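Local coordinates for protein aspartokinase (Synechocystis, PDB 3L76) that probably catalyses the ATP-dependent phosphorylation of aspartate to 4-phospho-L-aspartate, the first step towards lysine and threonine, and binds both of these amino acids, at residues L3-F8 with L166-C171; F170-T175 with P227-S232. All coordinates share one frame; numbering follows the deposited sequence. Where two conformers were deposited one is given.

Contact 1: residues L3-F8 with L166-C171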
loop_
_atom_site.group_PDB
_atom_site.type_symbol
_atom_site.label_atom_id
_atom_site.label_comp_id
_atom_site.label_asym_id
_atom_site.label_seq_id
_atom_site.Cartn_x
_atom_site.Cartn_y
_atom_site.Cartn_z
ATOM N N LEU A 3 28.740 9.385 -6.313
ATOM C CA LEU A 3 27.431 9.343 -5.642
ATOM C C LEU A 3 26.344 10.127 -6.375
ATOM O O LEU A 3 26.319 11.361 -6.347
ATOM C CB LEU A 3 27.534 9.831 -4.200
ATOM C CG LEU A 3 26.250 9.706 -3.378
ATOM C CD1 LEU A 3 25.728 8.279 -3.437
ATOM C CD2 LEU A 3 26.465 10.147 -1.936
ATOM N N ILE A 4 25.433 9.389 -7.002
ATOM C CA ILE A 4 24.401 9.963 -7.852
ATOM C C ILE A 4 23.016 9.574 -7.350
ATOM O O ILE A 4 22.741 8.392 -7.146
ATOM C CB ILE A 4 24.539 9.434 -9.296
ATOM C CG1 ILE A 4 25.932 9.717 -9.851
ATOM C CG2 ILE A 4 23.476 10.020 -10.200
ATOM C CD1 ILE A 4 26.180 9.069 -11.196
ATOM N N VAL A 5 22.142 10.560 -7.148
ATOM C CA VAL A 5 20.741 10.271 -6.877
ATOM C C VAL A 5 19.954 10.393 -8.172
ATOM O O VAL A 5 19.957 11.450 -8.798
ATOM C CB VAL A 5 20.135 11.242 -5.866
ATOM C CG1 VAL A 5 18.667 10.873 -5.593
ATOM C CG2 VAL A 5 20.950 11.278 -4.569
ATOM N N GLN A 6 19.295 9.313 -8.582
ATOM C CA GLN A 6 18.442 9.350 -9.769
ATOM C C GLN A 6 16.964 9.217 -9.396
ATOM O O GLN A 6 16.613 8.529 -8.441
ATOM C CB GLN A 6 18.830 8.250 -10.760
ATOM C CG GLN A 6 20.274 8.299 -11.242
ATOM C CD GLN A 6 20.573 7.241 -12.294
ATOM O OE1 GLN A 6 19.759 6.352 -12.550
ATOM N NE2 GLN A 6 21.746 7.333 -12.905
ATOM N N LYS A 7 16.102 9.896 -10.145
ATOM C CA LYS A 7 14.662 9.784 -9.940
ATOM C C LYS A 7 13.999 9.493 -11.268
ATOM O O LYS A 7 14.409 10.017 -12.297
ATOM C CB LYS A 7 14.068 11.049 -9.304
ATOM C CG LYS A 7 13.067 11.781 -10.194
ATOM C CD LYS A 7 11.608 11.588 -9.756
ATOM C CE LYS A 7 10.671 12.260 -10.761
ATOM N NZ LYS A 7 9.244 12.321 -10.342
ATOM N N PHE A 8 12.985 8.633 -11.234
ATOM C CA PHE A 8 12.258 8.242 -12.432
ATOM C C PHE A 8 10.771 8.446 -12.222
ATOM O O PHE A 8 10.193 7.939 -11.257
ATOM C CB PHE A 8 12.540 6.779 -12.774
ATOM C CG PHE A 8 13.966 6.515 -13.179
ATOM C CD1 PHE A 8 14.923 6.180 -12.232
ATOM C CD2 PHE A 8 14.350 6.604 -14.509
ATOM C CE1 PHE A 8 16.241 5.927 -12.608
ATOM C CE2 PHE A 8 15.665 6.362 -14.893
ATOM C CZ PHE A 8 16.611 6.021 -13.947
ATOM N N LEU A 166 22.946 13.276 1.648
ATOM C CA LEU A 166 24.001 12.310 1.398
ATOM C C LEU A 166 25.243 12.949 0.788
ATOM O O LEU A 166 26.225 12.264 0.514
ATOM C CB LEU A 166 23.486 11.225 0.453
ATOM C CG LEU A 166 22.229 10.501 0.919
ATOM C CD1 LEU A 166 21.734 9.546 -0.141
ATOM C CD2 LEU A 166 22.502 9.777 2.214
ATOM N N LYS A 167 25.198 14.255 0.572
ATOM C CA LYS A 167 26.273 14.936 -0.130
ATOM C C LYS A 167 26.503 14.312 -1.501
ATOM O O LYS A 167 27.637 14.016 -1.858
ATOM C CB LYS A 167 27.578 14.899 0.672
ATOM C CG LYS A 167 27.487 15.459 2.088
ATOM C CD LYS A 167 27.154 16.941 2.096
ATOM C CE LYS A 167 27.002 17.469 3.515
ATOM N NZ LYS A 167 26.678 18.923 3.523
ATOM N N ALA A 168 25.431 14.119 -2.267
ATOM C CA ALA A 168 25.544 13.571 -3.618
ATOM C C ALA A 168 26.228 14.557 -4.557
ATOM O O ALA A 168 26.100 15.774 -4.412
ATOM C CB ALA A 168 24.179 13.173 -4.163
ATOM N N ASP A 169 26.950 14.018 -5.529
ATOM C CA ASP A 169 27.688 14.841 -6.475
ATOM C C ASP A 169 26.736 15.567 -7.396
ATOM O O ASP A 169 26.949 16.732 -7.735
ATOM C CB ASP A 169 28.669 13.980 -7.271
ATOM C CG ASP A 169 29.735 13.354 -6.387
ATOM O OD1 ASP A 169 30.501 14.109 -5.752
ATOM O OD2 ASP A 169 29.806 12.110 -6.320
ATOM N N PHE A 170 25.681 14.870 -7.800
ATOM C CA PHE A 170 24.581 15.510 -8.514
ATOM C C PHE A 170 23.306 14.678 -8.457
ATOM O O PHE A 170 23.300 13.576 -7.917
ATOM C CB PHE A 170 24.959 15.845 -9.961
ATOM C CG PHE A 170 25.589 14.708 -10.704
ATOM C CD1 PHE A 170 24.838 13.941 -11.580
ATOM C CD2 PHE A 170 26.934 14.414 -10.537
ATOM C CE1 PHE A 170 25.414 12.887 -12.276
ATOM C CE2 PHE A 170 27.520 13.364 -11.225
ATOM C CZ PHE A 170 26.759 12.599 -12.099
ATOM N N CYS A 171 22.231 15.230 -9.005
ATOM C CA CYS A 171 20.920 14.615 -8.935
ATOM C C CYS A 171 20.258 14.708 -10.302
ATOM O O CYS A 171 20.165 15.787 -10.877
ATOM C CB CYS A 171 20.070 15.323 -7.874
ATOM S SG CYS A 171 18.346 14.849 -7.857
#
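Leu3 and Asp169 clasp each other through two bonds, one between main chains and one to the carboxylate. Asp169 N donates to Leu3 O over 2.9 Å, in the plane of that carbonyl, while Asp169 OD2 accepts a weak, bent bond from Leu3 N. The same oxygen also bonds Ala2 N, so one carboxylate oxygen gathers two main-chain nitrogens. Farther on, the parallel pairing of Val5 with Cys171 takes over: Val5 N makes a weak bond of 3.3 Å to Phe170 O, and Cys171 CA brings its hydrogen to Val5 O.

The apolar contacts fall into separate groups. On one face of the sheet, Ile4 and Phe170 lie side by side and point the same way. Phe170 CG sits between its backbone N and carbonyl carbon (chi1 49°), and the far end of the ring reaches Ile4, CZ lying 3.7 Å from Ile4 CD1. An alanine in place of Ile4 would remove CG1, CG2 and CD1 and would probably open a gap beside CZ and CE1 of the ring, leaving it freer to move. From the other face, that of Val5 and Cys171, Val5 CG2 packs 3.8 Å from Ala168 CB, both against Ala163 of helix 154-166. Near the helix end, Leu3 CG, anti to its backbone N (chi1 -175°), lies 4.1 Å from Ala168 CB, and Leu3 CD2 extends to Leu166 CB at 4.0 Å.

Lys167, with positive phi, closes helix 154-166 in a Schellman motif, and the chain then turns into strand 170-175. This helix-to-strand return beside a parallel neighbour belongs to the alpha/beta core of the amino acid kinase fold.

Contact 2: residues F170-T175 with P227-S232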
loop_
_atom_site.group_PDB
_atom_site.type_symbol
_atom_site.label_atom_id
_atom_site.label_comp_id
_atom_site.label_asym_id
_atom_site.label_seq_id
_atom_site.Cartn_x
_atom_site.Cartn_y
_atom_site.Cartn_z
ATOM N N PHE A 170 25.681 14.870 -7.800
ATOM C CA PHE A 170 24.581 15.510 -8.514
ATOM C C PHE A 170 23.306 14.678 -8.457
ATOM O O PHE A 170 23.300 13.576 -7.917
ATOM C CB PHE A 170 24.959 15.845 -9.961
ATOM C CG PHE A 170 25.589 14.708 -10.704
ATOM C CD1 PHE A 170 24.838 13.941 -11.580
ATOM C CD2 PHE A 170 26.934 14.414 -10.537
ATOM C CE1 PHE A 170 25.414 12.887 -12.276
ATOM C CE2 PHE A 170 27.520 13.364 -11.225
ATOM C CZ PHE A 170 26.759 12.599 -12.099
ATOM N N CYS A 171 22.231 15.230 -9.005
ATOM C CA CYS A 171 20.920 14.615 -8.935
ATOM C C CYS A 171 20.258 14.708 -10.302
ATOM O O CYS A 171 20.165 15.787 -10.877
ATOM C CB CYS A 171 20.070 15.323 -7.874
ATOM S SG CYS A 171 18.346 14.849 -7.857
ATOM N N GLU A 172 19.801 13.572 -10.821
ATOM C CA GLU A 172 19.225 13.513 -12.161
ATOM C C GLU A 172 17.745 13.176 -12.118
ATOM O O GLU A 172 17.360 12.201 -11.478
ATOM C CB GLU A 172 19.954 12.464 -12.988
ATOM C CG GLU A 172 21.467 12.555 -12.909
ATOM C CD GLU A 172 22.164 11.534 -13.795
ATOM O OE1 GLU A 172 22.162 11.700 -15.028
ATOM O OE2 GLU A 172 22.728 10.568 -13.258
ATOM N N ILE A 173 16.923 13.983 -12.791
ATOM C CA ILE A 173 15.484 13.733 -12.872
ATOM C C ILE A 173 15.136 13.191 -14.245
ATOM O O ILE A 173 15.247 13.905 -15.241
ATOM C CB ILE A 173 14.654 15.009 -12.659
ATOM C CG1 ILE A 173 15.101 15.750 -11.397
ATOM C CG2 ILE A 173 13.168 14.666 -12.603
ATOM C CD1 ILE A 173 14.685 15.089 -10.114
ATOM N N TYR A 174 14.702 11.936 -14.297
ATOM C CA TYR A 174 14.377 11.297 -15.568
ATOM C C TYR A 174 12.892 11.360 -15.873
ATOM O O TYR A 174 12.053 11.207 -14.984
ATOM C CB TYR A 174 14.880 9.849 -15.600
ATOM C CG TYR A 174 16.383 9.756 -15.648
ATOM C CD1 TYR A 174 17.133 9.748 -14.481
ATOM C CD2 TYR A 174 17.056 9.704 -16.859
ATOM C CE1 TYR A 174 18.512 9.666 -14.515
ATOM C CE2 TYR A 174 18.443 9.626 -16.906
ATOM C CZ TYR A 174 19.161 9.603 -15.727
ATOM O OH TYR A 174 20.530 9.532 -15.752
ATOM N N THR A 175 12.581 11.587 -17.144
ATOM C CA THR A 175 11.214 11.842 -17.561
ATOM C C THR A 175 11.057 11.604 -19.057
ATOM O O THR A 175 12.033 11.306 -19.744
ATOM C CB THR A 175 10.809 13.282 -17.221
ATOM O OG1 THR A 175 9.513 13.549 -17.763
ATOM C CG2 THR A 175 11.824 14.270 -17.793
ATOM N N PRO A 227 23.737 20.095 -7.914
ATOM C CA PRO A 227 23.598 20.087 -9.371
ATOM C C PRO A 227 22.413 19.220 -9.778
ATOM O O PRO A 227 22.228 18.141 -9.210
ATOM C CB PRO A 227 24.899 19.431 -9.845
ATOM C CG PRO A 227 25.828 19.445 -8.654
ATOM C CD PRO A 227 24.946 19.387 -7.459
ATOM N N LEU A 228 21.630 19.690 -10.741
ATOM C CA LEU A 228 20.445 18.989 -11.210
ATOM C C LEU A 228 20.506 18.764 -12.711
ATOM O O LEU A 228 21.140 19.531 -13.439
ATOM C CB LEU A 228 19.192 19.800 -10.906
ATOM C CG LEU A 228 18.383 19.449 -9.672
ATOM C CD1 LEU A 228 17.087 20.244 -9.708
ATOM C CD2 LEU A 228 18.108 17.953 -9.634
ATOM N N VAL A 229 19.817 17.724 -13.174
ATOM C CA VAL A 229 19.770 17.408 -14.591
ATOM C C VAL A 229 18.419 16.832 -14.983
ATOM O O VAL A 229 18.001 15.799 -14.460
ATOM C CB VAL A 229 20.825 16.359 -14.968
ATOM C CG1 VAL A 229 20.900 16.226 -16.467
ATOM C CG2 VAL A 229 22.181 16.726 -14.400
ATOM N N VAL A 230 17.747 17.505 -15.912
ATOM C CA VAL A 230 16.510 17.003 -16.496
ATOM C C VAL A 230 16.855 16.274 -17.780
ATOM O O VAL A 230 17.330 16.877 -18.736
ATOM C CB VAL A 230 15.531 18.153 -16.786
ATOM C CG1 VAL A 230 14.249 17.622 -17.414
ATOM C CG2 VAL A 230 15.232 18.894 -15.503
ATOM N N ARG A 231 16.632 14.966 -17.787
ATOM C CA ARG A 231 16.976 14.130 -18.934
ATOM C C ARG A 231 15.783 13.280 -19.335
ATOM O O ARG A 231 14.736 13.324 -18.689
ATOM C CB ARG A 231 18.170 13.227 -18.609
ATOM C CG ARG A 231 19.498 13.958 -18.501
ATOM C CD ARG A 231 20.455 13.243 -17.557
ATOM N NE ARG A 231 21.399 12.362 -18.237
ATOM C CZ ARG A 231 22.716 12.538 -18.237
ATOM N NH1 ARG A 231 23.252 13.570 -17.593
ATOM N NH2 ARG A 231 23.498 11.679 -18.880
ATOM N N SER A 232 15.945 12.512 -20.408
ATOM C CA SER A 232 14.902 11.602 -20.861
ATOM C C SER A 232 15.350 10.165 -20.714
ATOM O O SER A 232 16.531 9.864 -20.870
ATOM C CB SER A 232 14.556 11.853 -22.317
ATOM O OG SER A 232 13.705 10.823 -22.783
#
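Cys171 and Leu228 begin a parallel pairing that runs on to Thr175 and Ser232, the two strands inclined by 23°. Its backbone ladder is made by the odd-numbered residues of strand 170-175. Cys171 N donates to Pro227 O at 2.9 Å, Ile173 N to Val229 O at 2.7 Å, and Arg231 N to Ile173 O at 3.1 Å, the last nearly straight at 172°. Val229 N to Cys171 O and Thr175 N to Arg231 O are weaker and more bent.

Apolar packing gathers on the Cys171, Ile173, Leu228 and Val230 side. Leu228 CD2 comes within 3.6 Å of Cys171 SG and also meets Ile173 CG1; Val160 of helix 154-166 packs on Leu228 too. Next to Cys171, Phe170 CB rests 3.6 Å from Pro227 CB.

Polar groups meet on the side of Glu172 and Tyr174. In the conformer given here, one of two deposited, Arg231 lies alongside Tyr174, and Glu172 OE1 sits over one face of the guanidinium, 3.4 Å from Arg231 NH1, a tentative pairing. Tyr174 OH donates a weak bond to that same oxygen, while Glu172 OE2 is weakly bonded to Gln6 NE2.

The strands are thus joined mainly by main-chain bonds and the apolar side; in this conformer the Arg231 charge could add to them, without an N-H aimed at the carboxylate, which Tyr174 OH also helps to place.

Strand 170-175 is the shared element: contact 1 joins residues 170-171 and the turn before them to strand 3-8, contact 2 joins its length to strand 228-232, so it lies between two parallel neighbours in one sheet, the two contact centres about 9 Å apart. Both are partly buried, but contact 1 has exposed residues at its helix-to-strand turn and contact 2 has none. Val5 O to Glu172 N and Lys7 O to Tyr174 N, both probable hydrogen bonds, carry the first pairing on beyond residue 171. Contact 1 relies on a few backbone bonds, one carboxylate and apolar packing, including the Phe170 ring; contact 2 has the longer ladder and adds a tentative charged pair. Helix 154-166 packs against both.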